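Local coordinates for putative enoyl-CoA hydratase/isomerase (Mycobacterium abscessus, PDB 3RSI), which probably acts as a hydro-lyase or isomerase of lipid metabolism, as a member of the crotonase-like enoyl-CoA hydratase/isomerase family, at residues Glu119-Gln122 / Ile126-Ser129. Numbering follows the deposited sequence.
Sequences EMLQ and IRVS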
loop_
_atom_site.group_PDB
_atom_site.type_symbol
_atom_site.label_atom_id
_atom_site.label_comp_id
_atom_site.label_asym_id
_atom_site.label_seq_id
_atom_site.Cartn_x
_atom_site.Cartn_y
_atom_site.Cartn_z
ATOM N N GLU B 119 3.652 -16.312 -6.658
ATOM C CA GLU B 119 2.699 -15.689 -7.573
ATOM C C GLU B 119 1.251 -15.969 -7.139
ATOM O O GLU B 119 0.429 -15.031 -7.019
ATOM C CB GLU B 119 2.919 -16.131 -9.014
ATOM C CG GLU B 119 4.282 -15.732 -9.572
ATOM C CD GLU B 119 4.170 -14.958 -10.856
ATOM O OE1 GLU B 119 3.505 -13.887 -10.850
ATOM O OE2 GLU B 119 4.720 -15.419 -11.861
ATOM N N MET B 120 0.946 -17.235 -6.868
ATOM C CA MET B 120 -0.399 -17.608 -6.427
ATOM C C MET B 120 -0.780 -17.057 -5.033
ATOM O O MET B 120 -1.964 -16.821 -4.742
ATOM C CB MET B 120 -0.587 -19.125 -6.461
ATOM C CG MET B 120 -0.816 -19.670 -7.853
ATOM S SD MET B 120 -0.997 -21.478 -7.903
ATOM C CE MET B 120 -2.629 -21.658 -7.187
ATOM N N LEU B 121 0.215 -16.842 -4.188
ATOM C CA LEU B 121 -0.012 -16.292 -2.856
ATOM C C LEU B 121 -0.750 -14.946 -2.901
ATOM O O LEU B 121 -1.522 -14.634 -1.994
ATOM C CB LEU B 121 1.313 -16.133 -2.138
ATOM C CG LEU B 121 1.284 -15.708 -0.676
ATOM C CD1 LEU B 121 0.812 -16.805 0.253
ATOM C CD2 LEU B 121 2.682 -15.226 -0.277
ATOM N N GLN B 122 -0.511 -14.169 -3.960
ATOM C CA GLN B 122 -1.128 -12.865 -4.114
ATOM C C GLN B 122 -2.642 -12.936 -4.348
ATOM O O GLN B 122 -3.325 -11.947 -4.147
ATOM C CB GLN B 122 -0.418 -12.055 -5.201
ATOM C CG GLN B 122 0.994 -11.635 -4.780
ATOM C CD GLN B 122 1.894 -11.358 -5.962
ATOM O OE1 GLN B 122 1.809 -10.294 -6.570
ATOM N NE2 GLN B 122 2.758 -12.320 -6.302
ATOM N N ILE B 126 -5.829 -14.258 3.190
ATOM C CA ILE B 126 -5.332 -14.214 4.561
ATOM C C ILE B 126 -4.133 -15.151 4.602
ATOM O O ILE B 126 -4.175 -16.246 4.034
ATOM C CB ILE B 126 -6.426 -14.682 5.564
ATOM C CG1 ILE B 126 -7.657 -13.767 5.469
ATOM C CG2 ILE B 126 -5.888 -14.732 6.996
ATOM C CD1 ILE B 126 -8.940 -14.359 6.101
ATOM N N ARG B 127 -3.053 -14.719 5.237
ATOM C CA ARG B 127 -1.766 -15.388 5.032
ATOM C C ARG B 127 -1.030 -15.558 6.337
ATOM O O ARG B 127 -0.738 -14.576 7.019
ATOM C CB ARG B 127 -0.913 -14.576 4.055
ATOM C CG ARG B 127 -1.540 -14.430 2.678
ATOM C CD ARG B 127 -0.905 -13.341 1.831
ATOM N NE ARG B 127 -1.764 -12.978 0.688
ATOM C CZ ARG B 127 -1.597 -11.915 -0.094
ATOM N NH1 ARG B 127 -0.584 -11.089 0.110
ATOM N NH2 ARG B 127 -2.456 -11.668 -1.076
ATOM N N VAL B 128 -0.728 -16.811 6.662
ATOM C CA VAL B 128 -0.001 -17.165 7.867
ATOM C C VAL B 128 1.354 -17.749 7.461
ATOM O O VAL B 128 1.420 -18.724 6.689
ATOM C CB VAL B 128 -0.749 -18.238 8.689
ATOM C CG1 VAL B 128 0.042 -18.559 9.981
ATOM C CG2 VAL B 128 -2.174 -17.773 9.004
ATOM N N SER B 129 2.430 -17.170 7.986
ATOM C CA SER B 129 3.774 -17.657 7.665
ATOM C C SER B 129 4.436 -18.388 8.823
ATOM O O SER B 129 4.583 -17.855 9.934
ATOM C CB SER B 129 4.681 -16.502 7.244
ATOM O OG SER B 129 5.966 -16.973 6.897
#
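R127 reaches from its strand to the last part of helix 116-121 and lays one face of its guanidinium against the backbone of L121 and Q122. The carbonyl oxygen of L121 sits over that face, 3.2 Å from NE of R127, and the Q122 oxygen approaches NH2 of R127 obliquely, also at 3.2 Å. Neither direction suits a hydrogen bond, so the attraction here is probably electrostatic: a positive charge lies beside carbonyls near the end of a helix, whose dipole would be negative there. The aliphatic part of the arginine does different work. Extended from CG to NE, it carries the charge across while its methylenes pack on L121, with CD of R127 4.1 Å from CG of L121 and CG of R127 4.1 Å from CD1 of L121. L121 can offer that branch because its CG stands anti to the backbone N (chi1 -174°), which brings the end of the side chain nearer to the strand. A branched apolar leucine suits a place shared by the arginine methylenes and two aromatic residues, F135 of the same chain and Y66 of the second subunit.

The hydrogen bonds of R127 are made with residues outside the two segments. NH2 is bonded to the carbonyl of T124, in the connecting turn, and to OE1 of Q157; NH1 goes to the carbonyl of L183. These partners would hold the plane of a buried guanidinium. Q157 also bonds the Q122 oxygen through NE2, and T124 OG1 takes care of that of L121, so both carbonyls beside the arginine have hydrogen bonds elsewhere. Q122 starts away from the strand, and its NE2 is hydrogen-bonded to C118 O and S150 OG.

Within this chain, strand 126-130 lies between 105-109 and 186-188 in a parallel sheet; the short helix-turn-strand connection, bridged by the R127-T124 bond, belongs to the core of the crotonase fold.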